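Local coordinates for protein N-acetyl-beta-D glucosaminidase (Rhizomucor miehei CAU432, PDB 4ZM6) that probably cleaves beta-linked N-acetylglucosamine through a family 3 glycoside hydrolase region and acetylates glucosamine with acetyl-CoA in a GCN5-related transferase region, at residues K391-A396 with E427-N432; W447-T452 with R474-A479; M464-Q469 with F489-T494. All blocks are in the same frame, centred on the assembly; numbering follows the deposited sequence.

Overall arrangement
Followed from the N terminus, three contacts show how one alpha/beta sheet is built up. Interaction 1 comes first: strand 392-397 leads through helix 413-422 into strand 426-431, which pairs alongside it at the border of the sheet, and this loop is closed before interaction 2 opens. Interaction 2 then joins strand 447-452 to strand 475-479, with helix 459-471 between them. Interaction 3 crosses it, because residues 464-469 of that helix meet residues 489-494 beyond the second strand. Strand 447-452 also neighbours strand 392-397, which makes interactions 1 and 2 adjacent parts of one sheet, while interaction 3 ties the covering helix to the loop before strand 494-497.

Interaction 1 of 3, residues K391-A396 with E427-N432; sequences KILFLA and EYIIYN
Phe-394 uses both of its backbone polar groups on the neighbouring strand: its N donates to Glu-427 O at 2.8 Å, and its O receives Ile-429 N at 3.0 Å. Ala-396 repeats the scheme two residues on, its N bonding to Ile-429 O and its O accepting Tyr-431 N, while Ile-392 O takes the N-H of Glu-427. Five bonds, in which Phe-394 and Ala-396 each bond to the residues before and after their own pair on the other strand, are the signature of parallel pairing; the strand axes diverge by 24°.

In three of the four pairs the side chains lie alongside each other and point the same way. On one face Phe-394 and Tyr-428 both carry CG anti to the backbone N, so both rings leave the sheet in the same direction; the ring planes are 17° apart. The stack is strongly offset, with little overlap and centroids 5.4 Å apart. Ala-396 CB meets the same tyrosine at its edge, 4.0 Å from Tyr-428 CE2. On the reverse face Leu-393 CD1 rests along the aliphatic part of Glu-427, whose OE1 is held in a salt bridge by Lys-441, and also meets Ile-429 CD1 at 4.0 Å. Leu-395 CD2 packs against Ile-429 CB at 3.8 Å, and Leu-395 CB touches Tyr-431 CD1 at 3.7 Å.

Helices cover both faces. Helix 413-422 supplies Phe-415 and His-416, which stack on Phe-394 and Tyr-428 respectively; helix 439-444 brings Lys-441 and Ile-442 to Leu-393, and Tyr-431 reaches helix 459-471. Strand 426-431 is the border strand of this sheet within the chain, while strand 392-397 is bonded along its other edge to strand 447-452.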
ATOM      1  N   LYS A 391       7.835  21.396  49.931  1.00 58.52           N
ATOM      2  CA  LYS A 391       9.219  21.216  49.520  1.00 63.07           C
ATOM      3  C   LYS A 391       9.251  20.264  48.325  1.00 60.00           C
ATOM      4  O   LYS A 391       8.783  19.126  48.423  1.00 58.89           O
ATOM      5  CB  LYS A 391      10.040  20.650  50.684  1.00 67.27           C
ATOM      6  CG  LYS A 391      11.549  20.623  50.459  1.00 72.83           C
ATOM      7  CD  LYS A 391      12.201  21.988  50.666  1.00 76.88           C
ATOM      8  CE  LYS A 391      13.591  21.863  51.290  1.00 79.11           C
ATOM      9  NZ  LYS A 391      13.544  21.588  52.761  1.00 77.83           N
ATOM     10  N   ILE A 392       9.786  20.744  47.203  1.00 55.62           N
ATOM     11  CA  ILE A 392       9.981  19.918  46.019  1.00 55.52           C
ATOM     12  C   ILE A 392      11.458  19.549  45.867  1.00 54.02           C
ATOM     13  O   ILE A 392      12.322  20.429  45.831  1.00 54.54           O
ATOM     14  CB  ILE A 392       9.515  20.639  44.732  1.00 56.71           C
ATOM     15  CG1 ILE A 392       8.000  20.883  44.774  1.00 54.93           C
ATOM     16  CG2 ILE A 392       9.889  19.822  43.491  1.00 57.76           C
ATOM     17  CD1 ILE A 392       7.422  21.517  43.522  1.00 52.73           C
ATOM     18  N   LEU A 393      11.740  18.253  45.764  1.00 51.16           N
ATOM     19  CA  LEU A 393      13.103  17.778  45.507  1.00 49.04           C
ATOM     20  C   LEU A 393      13.266  17.382  44.043  1.00 47.68           C
ATOM     21  O   LEU A 393      12.633  16.433  43.578  1.00 46.58           O
ATOM     22  CB  LEU A 393      13.430  16.581  46.400  1.00 48.12           C
ATOM     23  CG  LEU A 393      14.844  16.014  46.270  1.00 48.54           C
ATOM     24  CD1 LEU A 393      15.903  17.104  46.383  1.00 48.70           C
ATOM     25  CD2 LEU A 393      15.068  14.940  47.320  1.00 49.54           C
ATOM     26  N   PHE A 394      14.111  18.111  43.320  1.00 45.75           N
ATOM     27  CA  PHE A 394      14.383  17.797  41.925  1.00 46.35           C
ATOM     28  C   PHE A 394      15.758  17.147  41.806  1.00 46.26           C
ATOM     29  O   PHE A 394      16.780  17.799  42.019  1.00 44.32           O
ATOM     30  CB  PHE A 394      14.294  19.058  41.055  1.00 46.82           C
ATOM     31  CG  PHE A 394      14.669  18.839  39.606  1.00 45.21           C
ATOM     32  CD1 PHE A 394      14.166  17.759  38.893  1.00 44.58           C
ATOM     33  CD2 PHE A 394      15.510  19.729  38.953  1.00 45.94           C
ATOM     34  CE1 PHE A 394      14.502  17.564  37.565  1.00 44.71           C
ATOM     35  CE2 PHE A 394      15.847  19.542  37.619  1.00 46.82           C
ATOM     36  CZ  PHE A 394      15.343  18.455  36.925  1.00 45.04           C
ATOM     37  N   LEU A 395      15.764  15.858  41.470  1.00 47.84           N
ATOM     38  CA  LEU A 395      16.992  15.093  41.268  1.00 47.83           C
ATOM     39  C   LEU A 395      17.199  14.875  39.778  1.00 49.09           C
ATOM     40  O   LEU A 395      16.334  14.309  39.115  1.00 49.61           O
ATOM     41  CB  LEU A 395      16.895  13.745  41.981  1.00 47.18           C
ATOM     42  CG  LEU A 395      16.561  13.803  43.472  1.00 47.09           C
ATOM     43  CD1 LEU A 395      16.513  12.406  44.069  1.00 46.53           C
ATOM     44  CD2 LEU A 395      17.568  14.668  44.215  1.00 48.09           C
ATOM     45  N   ALA A 396      18.338  15.333  39.257  1.00 50.10           N
ATOM     46  CA  ALA A 396      18.677  15.186  37.840  1.00 50.66           C
ATOM     47  C   ALA A 396      19.936  14.344  37.677  1.00 52.39           C
ATOM     48  O   ALA A 396      20.877  14.494  38.443  1.00 55.42           O
ATOM     49  CB  ALA A 396      18.887  16.550  37.214  1.00 50.31           C
ATOM     50  N   GLU A 427      14.760  22.219  45.671  1.00 50.21           N
ATOM     51  CA  GLU A 427      16.150  21.772  45.764  1.00 51.24           C
ATOM     52  C   GLU A 427      16.565  21.012  44.504  1.00 53.26           C
ATOM     53  O   GLU A 427      15.927  20.027  44.123  1.00 56.28           O
ATOM     54  CB  GLU A 427      16.346  20.884  46.989  1.00 51.65           C
ATOM     55  CG  GLU A 427      17.797  20.493  47.236  1.00 50.75           C
ATOM     56  CD  GLU A 427      18.021  19.896  48.611  1.00 49.15           C
ATOM     57  OE1 GLU A 427      19.184  19.913  49.081  1.00 47.34           O
ATOM     58  OE2 GLU A 427      17.036  19.417  49.213  1.00 46.74           O
ATOM     59  N   TYR A 428      17.670  21.408  43.927  1.00 52.72           N
ATOM     60  CA  TYR A 428      18.105  20.825  42.703  1.00 52.19           C
ATOM     61  C   TYR A 428      19.437  20.184  42.941  1.00 52.77           C
ATOM     62  O   TYR A 428      20.392  20.823  43.301  1.00 54.61           O
ATOM     63  CB  TYR A 428      18.167  21.927  41.678  1.00 20.00           C
ATOM     64  CG  TYR A 428      18.872  21.661  40.397  1.00 20.00           C
ATOM     65  CD1 TYR A 428      19.606  22.643  39.827  1.00 20.00           C
ATOM     66  CD2 TYR A 428      18.761  20.474  39.735  1.00 20.00           C
ATOM     67  CE1 TYR A 428      20.235  22.463  38.649  1.00 20.00           C
ATOM     68  CE2 TYR A 428      19.402  20.283  38.546  1.00 20.00           C
ATOM     69  CZ  TYR A 428      20.142  21.299  38.026  1.00 20.00           C
ATOM     70  OH  TYR A 428      20.808  21.193  36.856  1.00 20.00           O
ATOM     71  N   ILE A 429      19.467  18.887  42.763  1.00 51.59           N
ATOM     72  CA  ILE A 429      20.663  18.068  42.945  1.00 51.44           C
ATOM     73  C   ILE A 429      20.908  17.255  41.694  1.00 50.56           C
ATOM     74  O   ILE A 429      20.000  16.599  41.190  1.00 51.23           O
ATOM     75  CB  ILE A 429      20.502  17.077  44.117  1.00 52.91           C
ATOM     76  CG1 ILE A 429      20.402  17.833  45.444  1.00 53.39           C
ATOM     77  CG2 ILE A 429      21.665  16.090  44.151  1.00 51.97           C
ATOM     78  CD1 ILE A 429      19.889  16.993  46.593  1.00 54.18           C
ATOM     79  N   ILE A 430      22.144  17.280  41.213  1.00 50.85           N
ATOM     80  CA  ILE A 430      22.560  16.425  40.106  1.00 49.93           C
ATOM     81  C   ILE A 430      23.235  15.170  40.682  1.00 52.55           C
ATOM     82  O   ILE A 430      24.372  15.220  41.148  1.00 52.60           O
ATOM     83  CB  ILE A 430      23.482  17.192  39.144  1.00 46.87           C
ATOM     84  CG1 ILE A 430      22.750  18.445  38.642  1.00 45.41           C
ATOM     85  CG2 ILE A 430      23.918  16.302  37.989  1.00 45.60           C
ATOM     86  CD1 ILE A 430      23.609  19.394  37.838  1.00 45.26           C
ATOM     87  N   TYR A 431      22.506  14.057  40.667  1.00 56.55           N
ATOM     88  CA  TYR A 431      22.975  12.795  41.244  1.00 59.45           C
ATOM     89  C   TYR A 431      23.795  11.992  40.237  1.00 64.16           C
ATOM     90  O   TYR A 431      23.542  12.042  39.032  1.00 66.99           O
ATOM     91  CB  TYR A 431      21.796  11.950  41.766  1.00 60.01           C
ATOM     92  CG  TYR A 431      20.864  11.402  40.695  1.00 61.36           C
ATOM     93  CD1 TYR A 431      19.773  12.140  40.247  1.00 60.64           C
ATOM     94  CD2 TYR A 431      21.069  10.142  40.140  1.00 62.62           C
ATOM     95  CE1 TYR A 431      18.923  11.649  39.271  1.00 60.62           C
ATOM     96  CE2 TYR A 431      20.225   9.642  39.164  1.00 61.35           C
ATOM     97  CZ  TYR A 431      19.152  10.399  38.730  1.00 61.08           C
ATOM     98  OH  TYR A 431      18.304   9.913  37.759  1.00 58.31           O
ATOM     99  N   ASN A 432      24.774  11.255  40.751  1.00 70.58           N
ATOM    100  CA  ASN A 432      25.633  10.379  39.950  1.00 74.60           C
ATOM    101  C   ASN A 432      25.977   9.129  40.773  1.00 76.24           C
ATOM    102  O   ASN A 432      25.423   8.940  41.860  1.00 75.24           O
ATOM    103  CB  ASN A 432      26.888  11.130  39.467  1.00 76.19           C
ATOM    104  CG  ASN A 432      27.793  11.572  40.606  1.00 79.11           C
ATOM    105  OD1 ASN A 432      28.915  11.088  40.743  1.00 82.86           O
ATOM    106  ND2 ASN A 432      27.314  12.502  41.423  1.00 80.46           N
TER

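Interaction 2 of 3, residues W447-T452 with R474-A479; sequences WVIIGT and RLVVAA
Trp-447 and Arg-474 meet where strand 447-452 begins and just ahead of strand 475-479, and there the arginine lies over one face of the indole. Arg-474 CD sits 3.5 Å from the centroid of the six-membered ring of Trp-447, a CH-pi contact only 18° off the ring normal. Beyond it, Arg-474 CZ stands 4.9 Å from that centroid, a longer cation-pi approach in which the guanidinium is turned 35° from the ring plane. The arginine chain is extended from CG to NE, and at its tip NH1 is bonded to Asp-446 O, which helps fix the group beside the indole.

Further along, aliphatic side chains pair across the strands. Leu-475 CD1 touches two neighbours, 3.8 Å from Val-448 CG1 and 3.7 Å from Ile-450 CD1; Thr-452 CG2 continues this face by meeting Val-477 CG1 at 3.8 Å. On the other face Ile-449 CG2 and Val-476 CG2 are 4.0 Å apart.

Five parallel backbone bonds hold this register, from Val-448 N to Arg-474 O at one end to Thr-452 N to Ala-478 O at the other. In that last bond, 3.1 Å from Thr-452 N to Ala-478 O, the donor stands above the carbonyl plane. Thr-452 OG1 is bonded to Asp-485.

The pair forms the two strands of a beta-alpha-beta unit whose helix, 459-471, covers Ile-450 and Thr-452. Both strands lie inside the sheet, with strand 392-397 bonded along the other edge of 447-452 and strand 494-497 beyond 475-479.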
ATOM      1  N   TRP A 447       7.201  16.542  47.385  1.00 58.93           N
ATOM      2  CA  TRP A 447       7.195  16.073  46.004  1.00 58.49           C
ATOM      3  C   TRP A 447       8.630  15.829  45.543  1.00 56.34           C
ATOM      4  O   TRP A 447       9.507  16.674  45.750  1.00 55.56           O
ATOM      5  CB  TRP A 447       6.529  17.100  45.078  1.00 60.01           C
ATOM      6  CG  TRP A 447       5.167  17.588  45.527  1.00 62.23           C
ATOM      7  CD1 TRP A 447       4.905  18.567  46.453  1.00 63.40           C
ATOM      8  CD2 TRP A 447       3.891  17.137  45.055  1.00 62.73           C
ATOM      9  NE1 TRP A 447       3.548  18.742  46.590  1.00 63.35           N
ATOM     10  CE2 TRP A 447       2.901  17.880  45.743  1.00 64.03           C
ATOM     11  CE3 TRP A 447       3.486  16.180  44.117  1.00 62.13           C
ATOM     12  CZ2 TRP A 447       1.533  17.690  45.522  1.00 62.51           C
ATOM     13  CZ3 TRP A 447       2.122  15.993  43.897  1.00 62.21           C
ATOM     14  CH2 TRP A 447       1.165  16.745  44.599  1.00 62.51           C
ATOM     15  N   VAL A 448       8.861  14.673  44.925  1.00 54.66           N
ATOM     16  CA  VAL A 448      10.160  14.337  44.347  1.00 52.60           C
ATOM     17  C   VAL A 448      10.012  14.221  42.836  1.00 50.93           C
ATOM     18  O   VAL A 448       9.154  13.490  42.353  1.00 50.55           O
ATOM     19  CB  VAL A 448      10.695  13.004  44.902  1.00 53.40           C
ATOM     20  CG1 VAL A 448      12.030  12.646  44.258  1.00 52.50           C
ATOM     21  CG2 VAL A 448      10.820  13.076  46.417  1.00 53.80           C
ATOM     22  N   ILE A 449      10.838  14.953  42.098  1.00 50.13           N
ATOM     23  CA  ILE A 449      10.862  14.863  40.642  1.00 50.42           C
ATOM     24  C   ILE A 449      12.245  14.382  40.231  1.00 51.28           C
ATOM     25  O   ILE A 449      13.252  15.010  40.563  1.00 52.59           O
ATOM     26  CB  ILE A 449      10.568  16.219  39.964  1.00 50.01           C
ATOM     27  CG1 ILE A 449       9.156  16.701  40.312  1.00 49.87           C
ATOM     28  CG2 ILE A 449      10.701  16.096  38.452  1.00 50.11           C
ATOM     29  CD1 ILE A 449       8.837  18.095  39.806  1.00 49.29           C
ATOM     30  N   ILE A 450      12.296  13.270  39.504  1.00 50.73           N
ATOM     31  CA  ILE A 450      13.569  12.716  39.066  1.00 49.58           C
ATOM     32  C   ILE A 450      13.710  12.852  37.557  1.00 48.70           C
ATOM     33  O   ILE A 450      12.777  12.567  36.807  1.00 48.88           O
ATOM     34  CB  ILE A 450      13.737  11.256  39.513  1.00 48.66           C
ATOM     35  CG1 ILE A 450      13.636  11.187  41.039  1.00 48.30           C
ATOM     36  CG2 ILE A 450      15.084  10.719  39.055  1.00 49.02           C
ATOM     37  CD1 ILE A 450      13.823   9.809  41.627  1.00 48.36           C
ATOM     38  N   GLY A 451      14.880  13.320  37.133  1.00 48.48           N
ATOM     39  CA  GLY A 451      15.202  13.490  35.727  1.00 48.02           C
ATOM     40  C   GLY A 451      16.124  12.370  35.303  1.00 49.51           C
ATOM     41  O   GLY A 451      17.282  12.314  35.731  1.00 51.12           O
ATOM     42  N   THR A 452      15.609  11.456  34.486  1.00 49.59           N
ATOM     43  CA  THR A 452      16.441  10.412  33.897  1.00 47.77           C
ATOM     44  C   THR A 452      16.835  10.807  32.484  1.00 46.96           C
ATOM     45  O   THR A 452      16.104  11.511  31.795  1.00 45.88           O
ATOM     46  CB  THR A 452      15.740   9.043  33.877  1.00 46.78           C
ATOM     47  OG1 THR A 452      14.672   9.053  32.920  1.00 45.20           O
ATOM     48  CG2 THR A 452      15.201   8.701  35.266  1.00 46.76           C
ATOM     49  N   ARG A 474       5.264  11.543  46.915  1.00 63.92           N
ATOM     50  CA  ARG A 474       4.698  11.711  45.575  1.00 62.64           C
ATOM     51  C   ARG A 474       5.818  11.895  44.549  1.00 60.21           C
ATOM     52  O   ARG A 474       6.458  12.943  44.482  1.00 60.85           O
ATOM     53  CB  ARG A 474       3.734  12.897  45.550  1.00 64.85           C
ATOM     54  CG  ARG A 474       2.693  12.853  46.657  1.00 66.80           C
ATOM     55  CD  ARG A 474       1.769  14.054  46.623  1.00 71.59           C
ATOM     56  NE  ARG A 474       1.008  14.163  47.867  1.00 75.10           N
ATOM     57  CZ  ARG A 474       1.471  14.682  49.004  1.00 76.01           C
ATOM     58  NH1 ARG A 474       2.711  15.162  49.088  1.00 76.74           N
ATOM     59  NH2 ARG A 474       0.686  14.718  50.073  1.00 76.70           N
ATOM     60  N   LEU A 475       6.046  10.851  43.757  1.00 58.22           N
ATOM     61  CA  LEU A 475       7.147  10.796  42.803  1.00 53.75           C
ATOM     62  C   LEU A 475       6.630  11.022  41.396  1.00 51.58           C
ATOM     63  O   LEU A 475       5.581  10.508  41.049  1.00 52.24           O
ATOM     64  CB  LEU A 475       7.803   9.416  42.866  1.00 52.56           C
ATOM     65  CG  LEU A 475       8.962   9.141  41.910  1.00 52.70           C
ATOM     66  CD1 LEU A 475      10.165  10.009  42.260  1.00 52.57           C
ATOM     67  CD2 LEU A 475       9.322   7.664  41.949  1.00 53.43           C
ATOM     68  N   VAL A 476       7.357  11.798  40.595  1.00 50.01           N
ATOM     69  CA  VAL A 476       7.125  11.847  39.151  1.00 48.66           C
ATOM     70  C   VAL A 476       8.485  11.700  38.475  1.00 47.94           C
ATOM     71  O   VAL A 476       9.468  12.295  38.917  1.00 49.16           O
ATOM     72  CB  VAL A 476       6.374  13.131  38.676  1.00 49.51           C
ATOM     73  CG1 VAL A 476       5.738  13.880  39.840  1.00 50.17           C
ATOM     74  CG2 VAL A 476       7.272  14.075  37.890  1.00 49.86           C
ATOM     75  N   VAL A 477       8.539  10.899  37.412  1.00 46.23           N
ATOM     76  CA  VAL A 477       9.781  10.658  36.681  1.00 43.81           C
ATOM     77  C   VAL A 477       9.676  11.159  35.238  1.00 42.77           C
ATOM     78  O   VAL A 477       8.809  10.721  34.483  1.00 40.80           O
ATOM     79  CB  VAL A 477      10.129   9.159  36.677  1.00 43.67           C
ATOM     80  CG1 VAL A 477      11.435   8.912  35.928  1.00 42.61           C
ATOM     81  CG2 VAL A 477      10.206   8.635  38.106  1.00 43.85           C
ATOM     82  N   ALA A 478      10.570  12.077  34.870  1.00 42.49           N
ATOM     83  CA  ALA A 478      10.635  12.616  33.514  1.00 42.20           C
ATOM     84  C   ALA A 478      11.912  12.152  32.822  1.00 41.83           C
ATOM     85  O   ALA A 478      13.011  12.559  33.214  1.00 42.69           O
ATOM     86  CB  ALA A 478      10.592  14.135  33.554  1.00 42.89           C
ATOM     87  N   ALA A 479      11.763  11.303  31.802  1.00 41.55           N
ATOM     88  CA  ALA A 479      12.888  10.861  30.968  1.00 41.96           C
ATOM     89  C   ALA A 479      13.055  11.791  29.766  1.00 43.09           C
ATOM     90  O   ALA A 479      12.127  11.981  28.977  1.00 42.99           O
ATOM     91  CB  ALA A 479      12.676   9.431  30.507  1.00 42.35           C
TER

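Interaction 3 of 3, residues M464-Q469 with F489-T494; sequences MVQQAQ and FPQVDT
Val-465 lays its CG1 methyl over the face of the Phe-489 ring, above its centre. The methyl is 3.5 Å from the ring centroid and only 12° off the normal, a CH-pi contact in which all six ring carbons are at similar range. The two side chains cross at about a right angle. CG1 is anti to the backbone N of Val-465 (chi1 171°), the placement that carries this branch out to the aromatic ring. The same methyl also meets Val-492 CG2 at 3.7 Å, and one helix valine is thus seated against both ends of the turn at 489-492, in the loop between strands 475-479 and 494-497.

That turn is of type I, closed by a bond of 3.2 Å from Val-492 N to Phe-489 O. It brings Phe-489 and Val-492 together under the helix while Gln-491 reaches its outer margin.

There the contact becomes polar but without direct hydrogen bonds. Gln-469, whose chain bends at CG, has OE1 3.7 Å from Gln-491 CB, and its CG lies 3.8 Å from Gln-491 OE1; the two amide planes are turned 53° from each other. A water completes the margin, donating to Gln-466 O and to Gln-491 OE1, each at 3.2 Å, and thereby links a helix carbonyl to the turn.

Behind the apolar part lies the sheet: Val-465 touches Ile-450 and Thr-452, while Phe-489 and Val-492 touch Val-477. Arg-378 holds the loop through a salt bridge to Asp-493 and a hydrogen bond to Pro-490 O. The arrangement is that of an alpha/beta sandwich, in which the connecting helix of a beta-alpha-beta unit packs on its own strands and on the loop leading to the next one, consistent with the sandwich region of family 3 glycoside hydrolases.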
ATOM      1  N   MET A 464      18.574   4.908  41.644  1.00 51.82           N
ATOM      2  CA  MET A 464      18.012   6.153  42.169  1.00 52.42           C
ATOM      3  C   MET A 464      16.486   6.164  42.108  1.00 51.83           C
ATOM      4  O   MET A 464      15.828   6.498  43.088  1.00 53.23           O
ATOM      5  CB  MET A 464      18.553   7.352  41.387  1.00 53.68           C
ATOM      6  CG  MET A 464      18.211   8.705  41.990  1.00 55.78           C
ATOM      7  SD  MET A 464      19.027   8.992  43.574  1.00 56.91           S
ATOM      8  CE  MET A 464      17.748   8.488  44.717  1.00 57.39           C
ATOM      9  N   VAL A 465      15.933   5.794  40.958  1.00 51.06           N
ATOM     10  CA  VAL A 465      14.487   5.809  40.752  1.00 51.59           C
ATOM     11  C   VAL A 465      13.794   4.716  41.571  1.00 52.13           C
ATOM     12  O   VAL A 465      12.732   4.954  42.145  1.00 50.49           O
ATOM     13  CB  VAL A 465      14.132   5.673  39.249  1.00 53.16           C
ATOM     14  CG1 VAL A 465      12.637   5.461  39.045  1.00 54.07           C
ATOM     15  CG2 VAL A 465      14.589   6.902  38.473  1.00 52.56           C
ATOM     16  N   GLN A 466      14.391   3.525  41.613  1.00 55.20           N
ATOM     17  CA  GLN A 466      13.869   2.411  42.417  1.00 56.30           C
ATOM     18  C   GLN A 466      13.905   2.731  43.903  1.00 58.44           C
ATOM     19  O   GLN A 466      12.994   2.357  44.645  1.00 58.43           O
ATOM     20  CB  GLN A 466      14.684   1.144  42.181  1.00 57.50           C
ATOM     21  CG  GLN A 466      14.378   0.437  40.876  1.00 59.84           C
ATOM     22  CD  GLN A 466      15.354  -0.687  40.574  1.00 62.37           C
ATOM     23  OE1 GLN A 466      16.522  -0.648  40.981  1.00 62.25           O
ATOM     24  NE2 GLN A 466      14.883  -1.694  39.850  1.00 63.00           N
ATOM     25  N   GLN A 467      14.974   3.400  44.329  1.00 59.56           N
ATOM     26  CA  GLN A 467      15.110   3.837  45.711  1.00 63.49           C
ATOM     27  C   GLN A 467      13.988   4.815  46.048  1.00 63.15           C
ATOM     28  O   GLN A 467      13.228   4.596  46.990  1.00 63.51           O
ATOM     29  CB  GLN A 467      16.482   4.492  45.937  1.00 66.73           C
ATOM     30  CG  GLN A 467      16.784   4.872  47.386  1.00 69.90           C
ATOM     31  CD  GLN A 467      18.083   5.652  47.561  1.00 72.57           C
ATOM     32  OE1 GLN A 467      18.396   6.110  48.665  1.00 74.53           O
ATOM     33  NE2 GLN A 467      18.844   5.810  46.481  1.00 71.76           N
ATOM     34  N   ALA A 468      13.883   5.880  45.256  1.00 63.07           N
ATOM     35  CA  ALA A 468      12.895   6.934  45.487  1.00 64.11           C
ATOM     36  C   ALA A 468      11.460   6.416  45.424  1.00 65.25           C
ATOM     37  O   ALA A 468      10.590   6.906  46.141  1.00 69.03           O
ATOM     38  CB  ALA A 468      13.090   8.065  44.488  1.00 63.58           C
ATOM     39  N   GLN A 469      11.217   5.434  44.565  1.00 65.36           N
ATOM     40  CA  GLN A 469       9.914   4.776  44.482  1.00 66.85           C
ATOM     41  C   GLN A 469       9.479   4.212  45.841  1.00 65.84           C
ATOM     42  O   GLN A 469       8.305   4.281  46.196  1.00 66.01           O
ATOM     43  CB  GLN A 469       9.951   3.675  43.402  1.00 70.28           C
ATOM     44  CG  GLN A 469       8.894   2.576  43.501  1.00 72.65           C
ATOM     45  CD  GLN A 469       7.473   3.041  43.230  1.00 75.24           C
ATOM     46  OE1 GLN A 469       6.534   2.256  43.339  1.00 76.90           O
ATOM     47  NE2 GLN A 469       7.304   4.312  42.872  1.00 78.24           N
ATOM     48  N   PHE A 489      11.779   0.363  35.468  1.00 52.01           N
ATOM     49  CA  PHE A 489      11.028   0.560  36.715  1.00 51.79           C
ATOM     50  C   PHE A 489       9.515   0.688  36.468  1.00 51.84           C
ATOM     51  O   PHE A 489       8.939   1.761  36.642  1.00 50.88           O
ATOM     52  CB  PHE A 489      11.575   1.772  37.489  1.00 51.57           C
ATOM     53  CG  PHE A 489      11.977   2.937  36.614  1.00 51.28           C
ATOM     54  CD1 PHE A 489      11.047   3.890  36.213  1.00 50.08           C
ATOM     55  CD2 PHE A 489      13.297   3.090  36.205  1.00 50.82           C
ATOM     56  CE1 PHE A 489      11.425   4.962  35.415  1.00 50.02           C
ATOM     57  CE2 PHE A 489      13.675   4.158  35.407  1.00 51.16           C
ATOM     58  CZ  PHE A 489      12.737   5.096  35.009  1.00 49.00           C
ATOM     59  N   PRO A 490       8.860  -0.418  36.071  1.00 53.71           N
ATOM     60  CA  PRO A 490       7.419  -0.357  35.776  1.00 55.01           C
ATOM     61  C   PRO A 490       6.520  -0.092  36.992  1.00 56.99           C
ATOM     62  O   PRO A 490       5.347   0.215  36.820  1.00 56.28           O
ATOM     63  CB  PRO A 490       7.110  -1.744  35.182  1.00 53.67           C
ATOM     64  CG  PRO A 490       8.430  -2.382  34.905  1.00 53.49           C
ATOM     65  CD  PRO A 490       9.412  -1.767  35.848  1.00 53.22           C
ATOM     66  N   GLN A 491       7.066  -0.217  38.202  1.00 60.39           N
ATOM     67  CA  GLN A 491       6.315   0.072  39.431  1.00 61.31           C
ATOM     68  C   GLN A 491       5.946   1.556  39.501  1.00 60.24           C
ATOM     69  O   GLN A 491       4.921   1.920  40.087  1.00 61.13           O
ATOM     70  CB  GLN A 491       7.104  -0.287  40.709  1.00 64.25           C
ATOM     71  CG  GLN A 491       8.209  -1.339  40.588  1.00 68.12           C
ATOM     72  CD  GLN A 491       9.575  -0.757  40.212  1.00 69.53           C
ATOM     73  OE1 GLN A 491       9.955   0.333  40.657  1.00 69.59           O
ATOM     74  NE2 GLN A 491      10.326  -1.498  39.404  1.00 69.13           N
ATOM     75  N   VAL A 492       6.796   2.402  38.916  1.00 56.48           N
ATOM     76  CA  VAL A 492       6.608   3.849  38.950  1.00 54.12           C
ATOM     77  C   VAL A 492       5.251   4.195  38.360  1.00 53.51           C
ATOM     78  O   VAL A 492       4.983   3.902  37.201  1.00 52.43           O
ATOM     79  CB  VAL A 492       7.728   4.591  38.190  1.00 53.34           C
ATOM     80  CG1 VAL A 492       7.396   6.069  38.034  1.00 52.79           C
ATOM     81  CG2 VAL A 492       9.052   4.427  38.919  1.00 53.79           C
ATOM     82  N   ASP A 493       4.407   4.812  39.181  1.00 55.16           N
ATOM     83  CA  ASP A 493       3.017   5.095  38.827  1.00 54.32           C
ATOM     84  C   ASP A 493       2.870   6.313  37.931  1.00 54.28           C
ATOM     85  O   ASP A 493       1.872   6.438  37.214  1.00 56.34           O
ATOM     86  CB  ASP A 493       2.182   5.307  40.095  1.00 55.90           C
ATOM     87  CG  ASP A 493       1.974   4.025  40.886  1.00 57.00           C
ATOM     88  OD1 ASP A 493       1.798   2.957  40.261  1.00 57.67           O
ATOM     89  OD2 ASP A 493       1.975   4.090  42.136  1.00 56.11           O
ATOM     90  N   THR A 494       3.850   7.211  37.960  1.00 53.19           N
ATOM     91  CA  THR A 494       3.717   8.484  37.254  1.00 53.00           C
ATOM     92  C   THR A 494       5.012   8.830  36.502  1.00 50.88           C
ATOM     93  O   THR A 494       6.039   9.140  37.107  1.00 49.83           O
ATOM     94  CB  THR A 494       3.191   9.599  38.201  1.00 53.73           C
ATOM     95  OG1 THR A 494       3.757  10.869  37.856  1.00 54.36           O
ATOM     96  CG2 THR A 494       3.490   9.268  39.662  1.00 53.67           C
TER
HETATM   97  O   HOH W   1      11.035   0.037  43.651  1.00 57.14           O